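Local coordinates for protein soluble secreted antigen MPT53 (Mycobacterium tuberculosis, PDB 1LU4) that probably works as a secreted thioredoxin-fold disulfide oxidoreductase, oxidising reduced, unfolded exported proteins so that they acquire disulfide bonds, at residues A27-W32 / V104-D109; V59-R64 / V90-Y95; F38-A43 / S75-N80. All coordinates share one frame; numbering follows the deposited sequence. Where two conformers were deposited one is given.

Contact 1: A27-W32 / V104-D109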
loop_
_atom_site.group_PDB
_atom_site.type_symbol
_atom_site.label_atom_id
_atom_site.label_comp_id
_atom_site.label_asym_id
_atom_site.label_seq_id
_atom_site.Cartn_x
_atom_site.Cartn_y
_atom_site.Cartn_z
ATOM N N ALA A 27 7.558 -2.585 -6.865
ATOM C CA ALA A 27 6.828 -1.788 -5.896
ATOM C C ALA A 27 5.606 -2.562 -5.412
ATOM O O ALA A 27 5.114 -3.475 -6.124
ATOM C CB ALA A 27 6.409 -0.459 -6.545
ATOM N N VAL A 28 5.104 -2.159 -4.273
ATOM C CA VAL A 28 3.872 -2.743 -3.731
ATOM C C VAL A 28 3.002 -1.562 -3.305
ATOM O O VAL A 28 3.419 -0.734 -2.498
ATOM C CB VAL A 28 4.159 -3.672 -2.541
ATOM C CG1 VAL A 28 2.837 -4.171 -1.911
ATOM C CG2 VAL A 28 5.042 -4.865 -2.897
ATOM N N LEU A 29 1.746 -1.551 -3.825
ATOM C CA LEU A 29 0.732 -0.663 -3.283
ATOM C C LEU A 29 -0.145 -1.454 -2.324
ATOM O O LEU A 29 -0.561 -2.585 -2.654
ATOM C CB LEU A 29 -0.169 -0.079 -4.377
ATOM C CG LEU A 29 0.526 0.627 -5.535
ATOM C CD1 LEU A 29 -0.508 1.173 -6.508
ATOM C CD2 LEU A 29 1.509 1.712 -5.059
ATOM N N TRP A 30 -0.446 -0.879 -1.168
ATOM C CA TRP A 30 -1.294 -1.528 -0.194
ATOM C C TRP A 30 -2.377 -0.547 0.204
ATOM O O TRP A 30 -2.107 0.496 0.802
ATOM C CB TRP A 30 -0.483 -1.960 1.026
ATOM C CG TRP A 30 -1.247 -2.708 2.079
ATOM C CD1 TRP A 30 -2.003 -3.840 1.927
ATOM C CD2 TRP A 30 -1.292 -2.424 3.489
ATOM N NE1 TRP A 30 -2.528 -4.261 3.117
ATOM C CE2 TRP A 30 -2.102 -3.409 4.085
ATOM C CE3 TRP A 30 -0.708 -1.414 4.271
ATOM C CZ2 TRP A 30 -2.349 -3.408 5.466
ATOM C CZ3 TRP A 30 -0.963 -1.421 5.662
ATOM C CH2 TRP A 30 -1.774 -2.417 6.204
ATOM N N PHE A 31 -3.621 -0.895 -0.158
ATOM C CA PHE A 31 -4.796 -0.041 0.139
ATOM C C PHE A 31 -5.399 -0.479 1.427
ATOM O O PHE A 31 -5.825 -1.648 1.583
ATOM C CB PHE A 31 -5.825 -0.209 -1.011
ATOM C CG PHE A 31 -5.320 0.327 -2.331
ATOM C CD1 PHE A 31 -4.508 -0.435 -3.183
ATOM C CD2 PHE A 31 -5.657 1.629 -2.736
ATOM C CE1 PHE A 31 -4.072 0.089 -4.381
ATOM C CE2 PHE A 31 -5.192 2.149 -3.939
ATOM C CZ PHE A 31 -4.377 1.395 -4.775
ATOM N N TRP A 32 -5.447 0.427 2.393
ATOM C CA TRP A 32 -5.882 0.069 3.770
ATOM C C TRP A 32 -6.761 1.155 4.349
ATOM O O TRP A 32 -6.841 2.299 3.891
ATOM C CB TRP A 32 -4.631 -0.102 4.615
ATOM C CG TRP A 32 -3.673 1.013 4.823
ATOM C CD1 TRP A 32 -2.598 1.293 4.038
ATOM C CD2 TRP A 32 -3.661 1.988 5.877
ATOM N NE1 TRP A 32 -1.893 2.377 4.508
ATOM C CE2 TRP A 32 -2.528 2.813 5.649
ATOM C CE3 TRP A 32 -4.476 2.233 6.980
ATOM C CZ2 TRP A 32 -2.185 3.875 6.496
ATOM C CZ3 TRP A 32 -4.137 3.285 7.814
ATOM C CH2 TRP A 32 -3.013 4.111 7.569
ATOM N N VAL A 104 -1.351 -4.333 -4.791
ATOM C CA VAL A 104 -0.892 -4.377 -6.168
ATOM C C VAL A 104 0.597 -4.597 -6.122
ATOM O O VAL A 104 1.331 -3.785 -5.598
ATOM C CB VAL A 104 -1.265 -3.131 -6.966
ATOM C CG1 VAL A 104 -0.833 -3.282 -8.409
ATOM C CG2 VAL A 104 -2.791 -2.782 -6.913
ATOM N N PHE A 105 1.042 -5.703 -6.758
ATOM C CA PHE A 105 2.443 -6.103 -6.776
ATOM C C PHE A 105 3.014 -5.761 -8.141
ATOM O O PHE A 105 2.634 -6.428 -9.142
ATOM C CB PHE A 105 2.522 -7.603 -6.504
ATOM C CG PHE A 105 2.145 -7.990 -5.101
ATOM C CD1 PHE A 105 3.034 -7.866 -4.055
ATOM C CD2 PHE A 105 0.846 -8.457 -4.858
ATOM C CE1 PHE A 105 2.680 -8.188 -2.783
ATOM C CE2 PHE A 105 0.466 -8.804 -3.568
ATOM C CZ PHE A 105 1.390 -8.662 -2.545
ATOM N N TYR A 106 3.876 -4.761 -8.242
ATOM C CA TYR A 106 4.445 -4.322 -9.519
ATOM C C TYR A 106 5.871 -4.810 -9.694
ATOM O O TYR A 106 6.725 -4.685 -8.825
ATOM C CB TYR A 106 4.572 -2.833 -9.508
ATOM C CG TYR A 106 3.332 -2.028 -9.897
ATOM C CD1 TYR A 106 2.958 -1.972 -11.220
ATOM C CD2 TYR A 106 2.586 -1.385 -8.956
ATOM C CE1 TYR A 106 1.854 -1.258 -11.586
ATOM C CE2 TYR A 106 1.462 -0.632 -9.329
ATOM C CZ TYR A 106 1.106 -0.586 -10.643
ATOM O OH TYR A 106 -0.003 0.147 -11.009
ATOM N N ARG A 107 6.094 -5.383 -10.873
ATOM C CA ARG A 107 7.440 -5.612 -11.352
ATOM C C ARG A 107 7.984 -4.324 -11.978
ATOM O O ARG A 107 7.230 -3.426 -12.349
ATOM C CB ARG A 107 7.486 -6.719 -12.415
ATOM C CG ARG A 107 7.077 -8.082 -11.820
ATOM C CD ARG A 107 7.282 -9.117 -12.940
ATOM N NE ARG A 107 8.683 -9.302 -13.280
ATOM C CZ ARG A 107 9.479 -10.189 -12.686
ATOM N NH1 ARG A 107 8.987 -10.966 -11.720
ATOM N NH2 ARG A 107 10.739 -10.280 -13.071
ATOM N N ALA A 108 9.331 -4.262 -12.118
ATOM C CA ALA A 108 9.966 -3.095 -12.732
ATOM C C ALA A 108 9.499 -2.894 -14.161
ATOM O O ALA A 108 9.487 -1.778 -14.654
ATOM C CB ALA A 108 11.499 -3.283 -12.695
ATOM N N ASP A 109 9.073 -3.977 -14.831
ATOM C CA ASP A 109 8.620 -3.822 -16.225
ATOM C C ASP A 109 7.191 -3.314 -16.350
ATOM O O ASP A 109 6.719 -3.167 -17.462
ATOM C CB ASP A 109 8.750 -5.145 -16.956
ATOM C CG ASP A 109 7.763 -6.198 -16.504
ATOM O OD1 ASP A 109 6.911 -5.998 -15.645
ATOM O OD2 ASP A 109 7.851 -7.293 -17.106
#
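Leu29 and Tyr106 meet on one face of an antiparallel strand pair, where Leu29 CD1 lies in the plane of the phenol ring, 3.9 Å from the edge atom Tyr106 CE2. Leu29 CG stands anti to the carbonyl carbon (chi1 -54°), and the branched tip reaches diagonally toward the ring. On the same face Leu29 CB rests 4.1 Å from Val104 CB. Val104 CG2 turns to the Phe31 ring and touches its edge at CE1, 4.0 Å away, while the lone methyl of Ala27 leaves room for the tyrosine, Ala27 CB lying 4.2 Å from Tyr106 CB. These strands, 27-32 and 102-106, are antiparallel neighbours, 27-32 being the central strand of the thioredoxin fold's mixed sheet. Val28 and Phe105 form a non-hydrogen-bonded pair on the other face; their side chains run side by side, with Val28 CG2 3.8 Å from Phe105 CD1, and helix 124-133 packs on both. Beta-branched valine and flat phenylalanine suit an extended strand beneath a helix. Two hydrogen-bonded pairs flank this one: Tyr106 N reaches Ala27 O at 2.8 Å, and Leu29 N reaches Val104 O at 2.9 Å, each bond being reciprocated. The buried Tyr106 hydroxyl is satisfied by Ala1 N and Tyr95 OH.

Contact 2: V59-R64 / V90-Y95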
loop_
_atom_site.group_PDB
_atom_site.type_symbol
_atom_site.label_atom_id
_atom_site.label_comp_id
_atom_site.label_asym_id
_atom_site.label_seq_id
_atom_site.Cartn_x
_atom_site.Cartn_y
_atom_site.Cartn_z
ATOM N N VAL A 59 4.177 1.440 -0.844
ATOM C CA VAL A 59 3.370 2.626 -0.641
ATOM C C VAL A 59 2.025 2.173 -0.155
ATOM O O VAL A 59 1.296 1.462 -0.827
ATOM C CB VAL A 59 3.239 3.442 -1.926
ATOM C CG1 VAL A 59 2.387 4.695 -1.707
ATOM C CG2 VAL A 59 4.625 3.808 -2.463
ATOM N N GLY A 60 1.694 2.645 1.056
ATOM C CA GLY A 60 0.334 2.431 1.586
ATOM C C GLY A 60 -0.563 3.572 1.122
ATOM O O GLY A 60 -0.108 4.712 0.985
ATOM N N ILE A 61 -1.839 3.280 0.915
ATOM C CA ILE A 61 -2.779 4.270 0.418
ATOM C C ILE A 61 -4.031 4.111 1.296
ATOM O O ILE A 61 -4.734 3.091 1.219
ATOM C CB ILE A 61 -3.094 4.101 -1.081
ATOM C CG1 ILE A 61 -1.787 4.094 -1.906
ATOM C CG2 ILE A 61 -4.047 5.188 -1.518
ATOM C CD1 ILE A 61 -1.880 3.814 -3.364
ATOM N N ALA A 62 -4.265 5.102 2.152
ATOM C CA ALA A 62 -5.350 4.990 3.144
ATOM C C ALA A 62 -6.482 5.918 2.736
ATOM O O ALA A 62 -6.293 6.993 2.144
ATOM C CB ALA A 62 -4.828 5.429 4.523
ATOM N N THR A 63 -7.708 5.523 3.104
ATOM C CA THR A 63 -8.864 6.400 2.877
ATOM C C THR A 63 -9.923 6.053 3.949
ATOM O O THR A 63 -9.762 5.149 4.757
ATOM C CB THR A 63 -9.398 6.246 1.465
ATOM O OG1 THR A 63 -10.342 7.344 1.189
ATOM C CG2 THR A 63 -10.112 4.934 1.216
ATOM N N ARG A 64 -10.986 6.826 3.921
ATOM C CA ARG A 64 -12.175 6.604 4.801
ATOM C C ARG A 64 -11.801 6.743 6.261
ATOM O O ARG A 64 -12.385 6.052 7.115
ATOM C CB ARG A 64 -12.845 5.275 4.514
ATOM C CG ARG A 64 -13.528 5.287 3.135
ATOM C CD ARG A 64 -14.419 4.106 3.099
ATOM N NE ARG A 64 -15.657 4.245 3.739
ATOM C CZ ARG A 64 -16.498 3.222 3.928
ATOM N NH1 ARG A 64 -16.185 2.015 3.565
ATOM N NH2 ARG A 64 -17.637 3.383 4.497
ATOM N N VAL A 90 -9.601 9.338 -4.612
ATOM C CA VAL A 90 -9.281 9.442 -6.028
ATOM C C VAL A 90 -8.297 8.373 -6.491
ATOM O O VAL A 90 -8.452 7.813 -7.566
ATOM C CB VAL A 90 -8.789 10.877 -6.315
ATOM C CG1 VAL A 90 -8.153 11.034 -7.699
ATOM C CG2 VAL A 90 -9.943 11.890 -6.168
ATOM N N ILE A 91 -7.265 8.106 -5.673
ATOM C CA ILE A 91 -6.335 7.036 -6.102
ATOM C C ILE A 91 -6.988 5.687 -5.975
ATOM O O ILE A 91 -6.833 4.809 -6.854
ATOM C CB ILE A 91 -5.006 7.104 -5.279
ATOM C CG1 ILE A 91 -4.374 8.510 -5.399
ATOM C CG2 ILE A 91 -4.079 6.001 -5.692
ATOM C CD1 ILE A 91 -3.288 8.659 -4.320
ATOM N N TRP A 92 -7.779 5.460 -4.931
ATOM C CA TRP A 92 -8.499 4.205 -4.779
ATOM C C TRP A 92 -9.282 3.797 -5.933
ATOM O O TRP A 92 -9.453 2.842 -6.586
ATOM C CB TRP A 92 -9.408 4.163 -3.597
ATOM C CG TRP A 92 -8.669 3.915 -2.350
ATOM C CD1 TRP A 92 -7.649 4.642 -1.823
ATOM C CD2 TRP A 92 -8.910 2.828 -1.444
ATOM N NE1 TRP A 92 -7.242 4.142 -0.699
ATOM C CE2 TRP A 92 -7.978 3.019 -0.404
ATOM C CE3 TRP A 92 -9.766 1.729 -1.344
ATOM C CZ2 TRP A 92 -7.725 2.285 0.776
ATOM C CZ3 TRP A 92 -9.605 0.932 -0.211
ATOM C CH2 TRP A 92 -8.641 1.236 0.745
ATOM N N ALA A 93 -9.805 4.970 -6.521
ATOM C CA ALA A 93 -11.015 4.982 -7.928
ATOM C C ALA A 93 -10.067 4.599 -9.014
ATOM O O ALA A 93 -10.476 3.799 -9.836
ATOM C CB ALA A 93 -11.671 6.244 -7.988
ATOM N N ARG A 94 -8.856 5.142 -9.107
ATOM C CA ARG A 94 -7.977 4.928 -10.252
ATOM C C ARG A 94 -7.649 3.454 -10.339
ATOM O O ARG A 94 -7.465 2.925 -11.431
ATOM C CB ARG A 94 -6.781 5.893 -10.128
ATOM C CG ARG A 94 -5.753 5.749 -11.239
ATOM C CD ARG A 94 -4.662 6.735 -10.770
ATOM N NE ARG A 94 -4.956 7.995 -11.411
ATOM C CZ ARG A 94 -4.576 8.477 -12.578
ATOM N NH1 ARG A 94 -3.779 7.828 -13.417
ATOM N NH2 ARG A 94 -5.020 9.674 -12.900
ATOM N N TYR A 95 -7.544 2.799 -9.171
ATOM C CA TYR A 95 -7.167 1.435 -9.105
ATOM C C TYR A 95 -8.362 0.549 -8.977
ATOM O O TYR A 95 -8.060 -0.634 -8.773
ATOM C CB TYR A 95 -6.197 1.178 -7.888
ATOM C CG TYR A 95 -4.808 1.543 -8.393
ATOM C CD1 TYR A 95 -4.053 0.541 -9.018
ATOM C CD2 TYR A 95 -4.322 2.835 -8.290
ATOM C CE1 TYR A 95 -2.789 0.800 -9.506
ATOM C CE2 TYR A 95 -3.051 3.124 -8.798
ATOM C CZ TYR A 95 -2.316 2.081 -9.394
ATOM O OH TYR A 95 -1.102 2.452 -9.881
#
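Thr63 has OG1 anti to the backbone N (chi1 -167°), which leaves CG2 between the backbone N and the carbonyl carbon, directed at the indole of Trp92. In Trp92, CG is anti to the carbonyl carbon (chi1 -79°), and the indole reaches Ile61 and Thr63. Trp92 was modelled in two conformers; its close approach to Thr63 and the weak bond of its NE1 hold for one of them and are less certain than the rest. In that conformer the methyl Thr63 CG2 sits over one indole face, 3.5 Å from the centroid of the five-membered ring and 19° off its normal, a CH-pi contact. Threonine fits because its two branches divide the work: the methyl meets the ring, while the hydroxyl bonds to Asp86 O.

Ile61 approaches differently. Its side chain and the indole slide past each other in opposite directions, with Ile61 CG2 3.7 Å from Trp92 CD1. Ile61 O lies at the indole edge, where it receives a weak, bent hydrogen bond from Trp92 NE1 at 3.3 Å. The other branch of Ile61 ends at CD1, which meets Ile91 CG2 at 3.9 Å, the two side chains crossing at about a right angle. Two branched, apolar isoleucines can thus fill the interior while one of them also borders the ring. Asp86 has a further part, since its carboxylate accepts from the backbone N of both Ile91 and Trp92 and so helps position the helix.

Phe31 of the neighbouring strand adds an edge-to-face contact to Trp92. A short helix laid across a strand of the central sheet, on the face away from helix 37-52, is characteristic of the thioredoxin fold, where one helix covers this side of the sheet.

Contact 3: F38-A43 / S75-N80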
loop_
_atom_site.group_PDB
_atom_site.type_symbol
_atom_site.label_atom_id
_atom_site.label_comp_id
_atom_site.label_asym_id
_atom_site.label_seq_id
_atom_site.Cartn_x
_atom_site.Cartn_y
_atom_site.Cartn_z
ATOM N N PHE A 38 -8.858 -6.742 9.130
ATOM C CA PHE A 38 -7.980 -7.464 8.217
ATOM C C PHE A 38 -6.744 -6.625 7.961
ATOM O O PHE A 38 -5.628 -7.149 7.960
ATOM C CB PHE A 38 -8.709 -7.823 6.929
ATOM C CG PHE A 38 -9.923 -8.693 7.174
ATOM C CD1 PHE A 38 -9.782 -10.062 7.266
ATOM C CD2 PHE A 38 -11.215 -8.105 7.313
ATOM C CE1 PHE A 38 -10.899 -10.885 7.479
ATOM C CE2 PHE A 38 -12.303 -8.927 7.537
ATOM C CZ PHE A 38 -12.137 -10.300 7.640
ATOM N N CYS A 39 -6.898 -5.309 7.780
ATOM C CA CYS A 39 -5.770 -4.431 7.616
ATOM C C CYS A 39 -4.898 -4.446 8.872
ATOM O O CYS A 39 -3.661 -4.462 8.777
ATOM C CB CYS A 39 -6.220 -3.014 7.303
ATOM S SG CYS A 39 -7.013 -2.806 5.685
ATOM N N ASN A 40 -5.532 -4.443 10.016
ATOM C CA ASN A 40 -4.796 -4.483 11.267
ATOM C C ASN A 40 -4.024 -5.788 11.383
ATOM O O ASN A 40 -2.882 -5.789 11.855
ATOM C CB ASN A 40 -5.735 -4.370 12.483
ATOM C CG ASN A 40 -6.088 -2.920 12.739
ATOM O OD1 ASN A 40 -7.019 -2.333 12.083
ATOM N ND2 ASN A 40 -5.400 -2.340 13.667
ATOM N N ALA A 41 -4.597 -6.931 10.956
ATOM C CA ALA A 41 -3.899 -8.223 10.985
ATOM C C ALA A 41 -2.741 -8.234 10.033
ATOM O O ALA A 41 -1.702 -8.838 10.329
ATOM C CB ALA A 41 -4.879 -9.330 10.691
ATOM N N GLU A 42 -2.848 -7.642 8.881
ATOM C CA GLU A 42 -1.771 -7.600 7.893
ATOM C C GLU A 42 -0.678 -6.612 8.214
ATOM O O GLU A 42 0.476 -6.837 7.784
ATOM C CB GLU A 42 -2.338 -7.204 6.522
ATOM C CG GLU A 42 -3.188 -8.317 5.911
ATOM C CD GLU A 42 -3.724 -7.970 4.556
ATOM O OE1 GLU A 42 -3.603 -6.829 4.108
ATOM O OE2 GLU A 42 -4.289 -8.927 3.925
ATOM N N ALA A 43 -0.944 -5.548 8.948
ATOM C CA ALA A 43 -0.001 -4.460 9.123
ATOM C C ALA A 43 1.350 -4.935 9.685
ATOM O O ALA A 43 2.379 -4.467 9.159
ATOM C CB ALA A 43 -0.561 -3.375 10.004
ATOM N N SER A 75 1.885 4.347 13.168
ATOM C CA SER A 75 2.782 4.345 14.347
ATOM C C SER A 75 2.706 3.028 15.083
ATOM O O SER A 75 3.719 2.466 15.473
ATOM C CB SER A 75 2.430 5.483 15.283
ATOM O OG SER A 75 2.736 6.725 14.674
ATOM N N LYS A 76 1.495 2.526 15.358
ATOM C CA LYS A 76 1.295 1.296 16.102
ATOM C C LYS A 76 1.986 0.103 15.463
ATOM O O LYS A 76 2.529 -0.718 16.176
ATOM C CB LYS A 76 -0.217 1.034 16.212
ATOM C CG LYS A 76 -0.608 -0.288 16.881
ATOM C CD LYS A 76 -2.133 -0.338 16.988
ATOM C CE LYS A 76 -2.488 -1.689 17.652
ATOM N NZ LYS A 76 -3.956 -1.763 17.737
ATOM N N TYR A 77 1.941 0.044 14.117
ATOM C CA TYR A 77 2.468 -1.089 13.413
ATOM C C TYR A 77 3.814 -0.820 12.778
ATOM O O TYR A 77 4.358 -1.708 12.100
ATOM C CB TYR A 77 1.463 -1.602 12.358
ATOM C CG TYR A 77 0.180 -2.065 13.004
ATOM C CD1 TYR A 77 0.182 -3.187 13.820
ATOM C CD2 TYR A 77 -1.035 -1.421 12.792
ATOM C CE1 TYR A 77 -0.974 -3.676 14.429
ATOM C CE2 TYR A 77 -2.207 -1.886 13.399
ATOM C CZ TYR A 77 -2.168 -3.000 14.190
ATOM O OH TYR A 77 -3.296 -3.474 14.827
ATOM N N ASN A 78 4.386 0.342 13.031
ATOM C CA ASN A 78 5.748 0.635 12.530
ATOM C C ASN A 78 5.830 0.450 11.029
ATOM O O ASN A 78 6.697 -0.232 10.480
ATOM C CB ASN A 78 6.756 -0.279 13.243
ATOM C CG ASN A 78 8.138 0.273 13.137
ATOM O OD1 ASN A 78 8.366 1.339 12.546
ATOM N ND2 ASN A 78 9.103 -0.439 13.696
ATOM N N LEU A 79 4.917 1.107 10.300
ATOM C CA LEU A 79 4.914 1.026 8.820
ATOM C C LEU A 79 5.876 2.051 8.271
ATOM O O LEU A 79 5.528 3.190 7.995
ATOM C CB LEU A 79 3.499 1.230 8.263
ATOM C CG LEU A 79 2.462 0.263 8.817
ATOM C CD1 LEU A 79 1.081 0.526 8.198
ATOM C CD2 LEU A 79 2.824 -1.164 8.502
ATOM N N ASN A 80 7.155 1.628 8.164
ATOM C CA ASN A 80 8.202 2.564 7.778
ATOM C C ASN A 80 8.362 2.651 6.273
ATOM O O ASN A 80 9.389 2.235 5.669
ATOM C CB ASN A 80 9.530 2.120 8.423
ATOM C CG ASN A 80 10.649 3.103 8.156
ATOM O OD1 ASN A 80 10.406 4.296 7.996
ATOM N ND2 ASN A 80 11.857 2.628 8.135
#
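The Tyr77 ring is sandwiched: Ala43 CB lies over one face, displaced toward the rim, and Lys76 CG lies over the centre of the other. The methyl of Ala43 is 3.7 Å from the ring centroid and 28° off the normal, a CH-pi contact, and its nearest ring atom is Tyr77 CG at 3.4 Å. At the ring edge stands the side-chain amide of Asn40, its plane turned 75° from that of the ring. The orientation of this amide is uncertain, but Asn40 CB is 3.5 Å from Tyr77 OH, which places the phenol end beside the helix. Alanine suits position 43 because a lone methyl lets the ring come close, whereas tyrosine suits a partly exposed place, with an apolar face and a polar tip.

Beyond the ring the chain leaves helix 67-77 through a Schellman motif at Asn78, whose positive phi turns it back so that Leu79 can point inward; Leu79 CD2 comes within 3.4 Å of Ala43 O. Phe73 also meets Tyr77 edge-to-face. Helix 37-52, carrying Cys39 of a thioredoxin-type CxxC pattern near its start, is here flanked by helix 67-77, consistent with the helix-strand insertion of TlpA-like thioredoxin folds.

Contacts 1 and 2 are centred about 12 Å apart and share the mixed sheet, in which strands 27-32 and 57-62 are parallel neighbours; a probable backbone hydrogen bond from Ile61 N to Trp30 O joins them directly. Contact 3, about 17 Å from contact 1 and 16 Å from contact 2 (centre to centre), lies on the opposite side of the chain's centre from contact 1. It touches contact 1 through Trp30, whose NE1 is hydrogen-bonded to Glu42 OE1, and through Cys39 against Trp32. Along the chain, contact 1 encloses both others, whose segments alternate. One thioredoxin-like core is thus closed by strands 27-32 and 102-106, with helices on both faces and the probable redox helix leading off strand 27-32.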